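Local coordinates for hydrazine synthase subunit gamma (Candidatus Kuenenia stuttgartiensis, PDB 5C2V), which reduces nitric oxide to hydroxylamine, the first half-reaction of hydrazine synthesis, using two alpha-helical lobes that each carry a c-type heme, at residues Arg98-Gly110 and Val116-Arg128. Sequence-based numbering, arbitrary orientation.
Sequences RYLPPFRHEGFTG and VGATSSLDRVCGR. With CA (calcium ion), chain T; HEC (heme c), chain V.
Leu122 lays CD2 over the centre of one face of the Phe103 ring, a CH-pi contact 3.5 Å from the centroid, while Pro101 CA lies off-centre over the opposite face and the backbone N of Ser121 meets the edge. Ala118 CB makes a second CH-pi contact over one face of Phe108, but displaced toward the rim. The guanidinium of Arg104 takes Val116 CG1 on a face and a heme propionate at its edge; bends at chi2 (-121°) and chi3 (-148°) wrap the chain past Val116 O and bring NH1 to heme O1D at 3.2 Å in a nearly straight bond. Two backbone bonds set the register: Phe103 N reaches a lone pair of Thr119 O at 3.0 Å in a lone antiparallel bridge, and Ala118 N donates to Glu106 O at 2.7 Å. A water joins Glu106 N, Val116 O and heme O1D. Arg104 NH2 and Arg128 NH1 stand 4.1 Å apart, both salt-bridged to Asp82, which would offset their like charges; Arg128 NH2 also donates to Val410 O of the hydrazine synthase alpha subunit. Pro102 O binds calcium at 2.3 Å. The paired segments thus bring together a calcium site, a propionate-binding arginine and the helix whose Cys126 is covalently bonded to heme 1, which appears to lie in the active site.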
loop_
_atom_site.group_PDB
_atom_site.type_symbol
_atom_site.label_atom_id
_atom_site.label_comp_id
_atom_site.label_asym_id
_atom_site.label_seq_id
_atom_site.Cartn_x
_atom_site.Cartn_y
_atom_site.Cartn_z
ATOM N N ARG C 98 -44.477 -45.020 2.979
ATOM C CA ARG C 98 -44.527 -46.027 4.036
ATOM C C ARG C 98 -44.889 -47.416 3.512
ATOM O O ARG C 98 -44.618 -48.422 4.166
ATOM C CB ARG C 98 -45.526 -45.613 5.121
ATOM C CG ARG C 98 -46.982 -45.635 4.679
ATOM C CD ARG C 98 -47.920 -45.438 5.862
ATOM N NE ARG C 98 -49.323 -45.550 5.473
ATOM C CZ ARG C 98 -50.342 -45.516 6.324
ATOM N NH1 ARG C 98 -50.120 -45.374 7.624
ATOM N NH2 ARG C 98 -51.586 -45.628 5.877
ATOM N N TYR C 99 -45.497 -47.465 2.333
ATOM C CA TYR C 99 -46.011 -48.719 1.792
ATOM C C TYR C 99 -44.919 -49.630 1.237
ATOM O O TYR C 99 -45.145 -50.824 1.047
ATOM C CB TYR C 99 -47.045 -48.437 0.700
ATOM C CG TYR C 99 -48.282 -47.732 1.206
ATOM C CD1 TYR C 99 -48.781 -47.994 2.474
ATOM C CD2 TYR C 99 -48.947 -46.803 0.419
ATOM C CE1 TYR C 99 -49.911 -47.353 2.943
ATOM C CE2 TYR C 99 -50.078 -46.155 0.880
ATOM C CZ TYR C 99 -50.555 -46.434 2.143
ATOM O OH TYR C 99 -51.680 -45.793 2.607
ATOM N N LEU C 100 -43.738 -49.077 0.979
ATOM C CA LEU C 100 -42.667 -49.867 0.377
ATOM C C LEU C 100 -41.289 -49.653 1.002
ATOM O O LEU C 100 -40.457 -48.935 0.443
ATOM C CB LEU C 100 -42.590 -49.577 -1.123
ATOM C CG LEU C 100 -43.726 -50.154 -1.969
ATOM C CD1 LEU C 100 -43.649 -49.624 -3.387
ATOM C CD2 LEU C 100 -43.677 -51.675 -1.958
ATOM N N PRO C 101 -41.052 -50.268 2.174
ATOM C CA PRO C 101 -39.712 -50.406 2.752
ATOM C C PRO C 101 -38.947 -51.558 2.092
ATOM O O PRO C 101 -39.585 -52.448 1.533
ATOM C CB PRO C 101 -40.002 -50.701 4.225
ATOM C CG PRO C 101 -41.297 -51.425 4.194
ATOM C CD PRO C 101 -42.089 -50.818 3.065
ATOM N N PRO C 102 -37.604 -51.545 2.147
ATOM C CA PRO C 102 -36.765 -50.513 2.763
ATOM C C PRO C 102 -36.639 -49.273 1.885
ATOM O O PRO C 102 -37.146 -49.253 0.764
ATOM C CB PRO C 102 -35.414 -51.213 2.917
ATOM C CG PRO C 102 -35.376 -52.167 1.781
ATOM C CD PRO C 102 -36.794 -52.648 1.598
ATOM N N PHE C 103 -35.947 -48.260 2.392
ATOM C CA PHE C 103 -35.968 -46.943 1.772
ATOM C C PHE C 103 -34.691 -46.590 1.009
ATOM O O PHE C 103 -33.796 -47.421 0.849
ATOM C CB PHE C 103 -36.276 -45.893 2.838
ATOM C CG PHE C 103 -37.478 -46.237 3.676
ATOM C CD1 PHE C 103 -38.750 -46.203 3.126
ATOM C CD2 PHE C 103 -37.336 -46.610 5.002
ATOM C CE1 PHE C 103 -39.860 -46.526 3.885
ATOM C CE2 PHE C 103 -38.444 -46.934 5.767
ATOM C CZ PHE C 103 -39.706 -46.891 5.208
ATOM N N ARG C 104 -34.638 -45.341 0.548
ATOM C CA ARG C 104 -33.661 -44.857 -0.428
ATOM C C ARG C 104 -33.719 -45.633 -1.744
ATOM O O ARG C 104 -34.795 -46.011 -2.204
ATOM C CB ARG C 104 -32.240 -44.923 0.142
ATOM C CG ARG C 104 -31.979 -44.016 1.334
ATOM C CD ARG C 104 -30.856 -43.046 1.012
ATOM N NE ARG C 104 -30.051 -42.697 2.178
ATOM C CZ ARG C 104 -28.851 -42.130 2.106
ATOM N NH1 ARG C 104 -28.318 -41.854 0.922
ATOM N NH2 ARG C 104 -28.179 -41.844 3.213
ATOM N N HIS C 105 -32.553 -45.887 -2.329
ATOM C CA HIS C 105 -32.469 -46.503 -3.651
ATOM C C HIS C 105 -31.717 -47.825 -3.598
ATOM O O HIS C 105 -32.274 -48.878 -3.908
ATOM C CB HIS C 105 -31.792 -45.559 -4.648
ATOM C CG HIS C 105 -32.727 -44.581 -5.291
ATOM N ND1 HIS C 105 -32.854 -43.278 -4.859
ATOM C CD2 HIS C 105 -33.573 -44.714 -6.337
ATOM C CE1 HIS C 105 -33.742 -42.652 -5.613
ATOM N NE2 HIS C 105 -34.193 -43.502 -6.517
ATOM N N GLU C 106 -30.443 -47.753 -3.227
ATOM C CA GLU C 106 -29.611 -48.941 -3.074
ATOM C C GLU C 106 -30.248 -49.914 -2.089
ATOM O O GLU C 106 -30.742 -49.510 -1.037
ATOM C CB GLU C 106 -28.207 -48.552 -2.610
ATOM C CG GLU C 106 -27.533 -47.523 -3.503
ATOM C CD GLU C 106 -26.108 -47.226 -3.084
ATOM O OE1 GLU C 106 -25.674 -47.746 -2.035
ATOM O OE2 GLU C 106 -25.421 -46.474 -3.804
ATOM N N GLY C 107 -30.241 -51.195 -2.442
ATOM C CA GLY C 107 -30.918 -52.205 -1.650
ATOM C C GLY C 107 -30.023 -52.930 -0.665
ATOM O O GLY C 107 -29.006 -52.397 -0.222
ATOM N N PHE C 108 -30.410 -54.156 -0.326
ATOM C CA PHE C 108 -29.695 -54.950 0.668
ATOM C C PHE C 108 -28.298 -55.346 0.207
ATOM O O PHE C 108 -27.390 -55.495 1.025
ATOM C CB PHE C 108 -30.493 -56.207 1.019
ATOM C CG PHE C 108 -31.774 -55.926 1.750
ATOM C CD1 PHE C 108 -31.781 -55.769 3.126
ATOM C CD2 PHE C 108 -32.972 -55.824 1.062
ATOM C CE1 PHE C 108 -32.957 -55.511 3.803
ATOM C CE2 PHE C 108 -34.152 -55.566 1.733
ATOM C CZ PHE C 108 -34.144 -55.410 3.105
ATOM N N THR C 109 -28.131 -55.522 -1.100
ATOM C CA THR C 109 -26.841 -55.926 -1.647
ATOM C C THR C 109 -25.786 -54.859 -1.375
ATOM O O THR C 109 -25.955 -53.696 -1.740
ATOM C CB THR C 109 -26.926 -56.191 -3.163
ATOM O OG1 THR C 109 -27.995 -57.108 -3.433
ATOM C CG2 THR C 109 -25.619 -56.773 -3.679
ATOM N N GLY C 110 -24.695 -55.267 -0.733
ATOM C CA GLY C 110 -23.617 -54.356 -0.396
ATOM C C GLY C 110 -23.921 -53.431 0.769
ATOM O O GLY C 110 -23.142 -52.524 1.060
ATOM N N VAL C 116 -27.597 -46.261 4.827
ATOM C CA VAL C 116 -27.517 -45.598 3.532
ATOM C C VAL C 116 -28.323 -46.355 2.480
ATOM O O VAL C 116 -29.223 -45.795 1.855
ATOM C CB VAL C 116 -26.058 -45.469 3.056
ATOM C CG1 VAL C 116 -25.995 -44.733 1.726
ATOM C CG2 VAL C 116 -25.221 -44.757 4.107
ATOM N N GLY C 117 -27.998 -47.629 2.289
ATOM C CA GLY C 117 -28.798 -48.497 1.442
ATOM C C GLY C 117 -29.707 -49.369 2.284
ATOM O O GLY C 117 -29.419 -49.597 3.459
ATOM N N ALA C 118 -30.778 -49.877 1.676
ATOM C CA ALA C 118 -31.749 -50.732 2.363
ATOM C C ALA C 118 -32.145 -50.160 3.721
ATOM O O ALA C 118 -32.152 -50.874 4.724
ATOM C CB ALA C 118 -31.197 -52.140 2.524
ATOM N N THR C 119 -32.455 -48.869 3.746
ATOM C CA THR C 119 -32.719 -48.165 4.995
ATOM C C THR C 119 -33.933 -48.751 5.708
ATOM O O THR C 119 -35.019 -48.842 5.135
ATOM C CB THR C 119 -32.939 -46.662 4.752
ATOM O OG1 THR C 119 -31.917 -46.164 3.879
ATOM C CG2 THR C 119 -32.888 -45.901 6.061
ATOM N N SER C 120 -33.741 -49.139 6.965
ATOM C CA SER C 120 -34.765 -49.857 7.717
ATOM C C SER C 120 -35.920 -48.957 8.144
ATOM O O SER C 120 -37.063 -49.405 8.233
ATOM C CB SER C 120 -34.146 -50.523 8.948
ATOM O OG SER C 120 -33.575 -49.562 9.819
ATOM N N SER C 121 -35.621 -47.689 8.411
ATOM C CA SER C 121 -36.643 -46.747 8.851
ATOM C C SER C 121 -36.512 -45.399 8.157
ATOM O O SER C 121 -35.431 -45.021 7.710
ATOM C CB SER C 121 -36.574 -46.553 10.367
ATOM O OG SER C 121 -35.328 -46.000 10.752
ATOM N N LEU C 122 -37.623 -44.675 8.076
ATOM C CA LEU C 122 -37.616 -43.323 7.533
ATOM C C LEU C 122 -36.853 -42.382 8.457
ATOM O O LEU C 122 -36.365 -41.336 8.027
ATOM C CB LEU C 122 -39.045 -42.819 7.323
ATOM C CG LEU C 122 -39.833 -43.466 6.184
ATOM C CD1 LEU C 122 -41.276 -42.991 6.190
ATOM C CD2 LEU C 122 -39.176 -43.165 4.851
ATOM N N ASP C 123 -36.755 -42.763 9.728
ATOM C CA ASP C 123 -36.027 -41.974 10.716
ATOM C C ASP C 123 -34.551 -41.876 10.348
ATOM O O ASP C 123 -33.921 -40.838 10.545
ATOM C CB ASP C 123 -36.172 -42.579 12.114
ATOM C CG ASP C 123 -37.591 -43.012 12.423
ATOM O OD1 ASP C 123 -38.489 -42.753 11.598
ATOM O OD2 ASP C 123 -37.810 -43.604 13.501
ATOM N N ARG C 124 -34.008 -42.962 9.808
ATOM C CA ARG C 124 -32.601 -43.007 9.426
ATOM C C ARG C 124 -32.336 -42.241 8.134
ATOM O O ARG C 124 -31.184 -42.048 7.742
ATOM C CB ARG C 124 -32.133 -44.457 9.277
ATOM C CG ARG C 124 -31.994 -45.207 10.591
ATOM C CD ARG C 124 -31.454 -46.608 10.360
ATOM N NE ARG C 124 -31.006 -47.235 11.599
ATOM C CZ ARG C 124 -30.387 -48.410 11.660
ATOM N NH1 ARG C 124 -30.143 -49.090 10.548
ATOM N NH2 ARG C 124 -30.013 -48.905 12.832
ATOM N N VAL C 125 -33.403 -41.810 7.471
ATOM C CA VAL C 125 -33.275 -41.004 6.264
ATOM C C VAL C 125 -33.220 -39.519 6.612
ATOM O O VAL C 125 -32.218 -38.850 6.361
ATOM C CB VAL C 125 -34.435 -41.253 5.284
ATOM C CG1 VAL C 125 -34.322 -40.322 4.088
ATOM C CG2 VAL C 125 -34.446 -42.704 4.835
ATOM N N CYS C 126 -34.304 -39.011 7.190
ATOM C CA CYS C 126 -34.401 -37.596 7.536
ATOM C C CYS C 126 -33.537 -37.218 8.731
ATOM O O CYS C 126 -32.928 -36.153 8.741
ATOM C CB CYS C 126 -35.852 -37.219 7.819
ATOM S SG CYS C 126 -36.910 -37.332 6.377
ATOM N N GLY C 127 -33.491 -38.088 9.736
ATOM C CA GLY C 127 -32.714 -37.826 10.936
ATOM C C GLY C 127 -31.232 -37.665 10.655
ATOM O O GLY C 127 -30.506 -37.039 11.426
ATOM N N ARG C 128 -30.786 -38.240 9.542
ATOM C CA ARG C 128 -29.398 -38.137 9.114
ATOM C C ARG C 128 -29.100 -36.811 8.418
ATOM O O ARG C 128 -28.008 -36.259 8.556
ATOM C CB ARG C 128 -29.049 -39.296 8.180
ATOM C CG ARG C 128 -28.080 -40.299 8.774
ATOM C CD ARG C 128 -27.566 -41.249 7.711
ATOM N NE ARG C 128 -26.332 -41.903 8.128
ATOM C CZ ARG C 128 -25.262 -42.038 7.351
ATOM N NH1 ARG C 128 -25.275 -41.560 6.114
ATOM N NH2 ARG C 128 -24.179 -42.645 7.812
HETATM CA CA CA T . -38.547 -49.177 -1.113
HETATM FE FE HEC V . -34.412 -36.439 0.913
HETATM C CHA HEC V . -34.330 -39.636 -0.343
HETATM C CHB HEC V . -36.916 -37.348 3.041
HETATM C CHC HEC V . -34.329 -33.303 2.352
HETATM C CHD HEC V . -32.484 -35.278 -1.671
HETATM N NA HEC V . -35.413 -38.195 1.306
HETATM C C1A HEC V . -35.283 -39.386 0.621
HETATM C C2A HEC V . -36.317 -40.295 1.090
HETATM C C3A HEC V . -37.026 -39.652 2.031
HETATM C C4A HEC V . -36.471 -38.323 2.179
HETATM C CMA HEC V . -38.229 -40.188 2.841
HETATM C CAA HEC V . -36.526 -41.747 0.590
HETATM C CBA HEC V . -37.889 -41.925 -0.080
HETATM C CGA HEC V . -38.072 -43.356 -0.514
HETATM O O1A HEC V . -37.106 -44.153 -0.391
HETATM O O2A HEC V . -39.188 -43.700 -0.985
HETATM N NB HEC V . -35.523 -35.447 2.348
HETATM C C1B HEC V . -36.322 -36.121 3.251
HETATM C C2B HEC V . -36.419 -35.318 4.453
HETATM C C3B HEC V . -35.712 -34.197 4.262
HETATM C C4B HEC V . -35.131 -34.258 2.936
HETATM C CMB HEC V . -37.228 -35.706 5.711
HETATM C CAB HEC V . -35.516 -33.031 5.260
HETATM C CBB HEC V . -34.627 -33.464 6.446
HETATM N NC HEC V . -33.579 -34.615 0.421
HETATM C C1C HEC V . -33.634 -33.459 1.172
HETATM C C2C HEC V . -32.729 -32.494 0.581
HETATM C C3C HEC V . -32.331 -32.989 -0.599
HETATM C C4C HEC V . -32.783 -34.367 -0.680
HETATM C CMC HEC V . -32.641 -31.014 1.019
HETATM C CAC HEC V . -31.417 -32.285 -1.630
HETATM C CBC HEC V . -29.994 -32.112 -1.053
HETATM N ND HEC V . -33.597 -37.312 -0.792
HETATM C C1D HEC V . -32.697 -36.643 -1.622
HETATM C C2D HEC V . -32.007 -37.619 -2.436
HETATM C C3D HEC V . -32.585 -38.979 -2.022
HETATM C C4D HEC V . -33.563 -38.691 -0.997
HETATM C CMD HEC V . -30.920 -37.348 -3.498
HETATM C CAD HEC V . -32.196 -40.365 -2.575
HETATM C CBD HEC V . -30.934 -40.835 -1.857
HETATM C CGD HEC V . -30.541 -42.197 -2.363
HETATM O O1D HEC V . -29.521 -42.750 -1.877
HETATM O O2D HEC V . -31.251 -42.728 -3.253
HETATM O O HOH W 1 -38.859 -51.538 -1.017
HETATM O O HOH W 2 -29.148 -45.650 -1.166
HETATM O O HOH W 3 -39.993 -49.046 -3.010
HETATM O O HOH W 4 -38.232 -46.806 -1.220
HETATM O O HOH W 5 -32.753 -37.180 1.960
#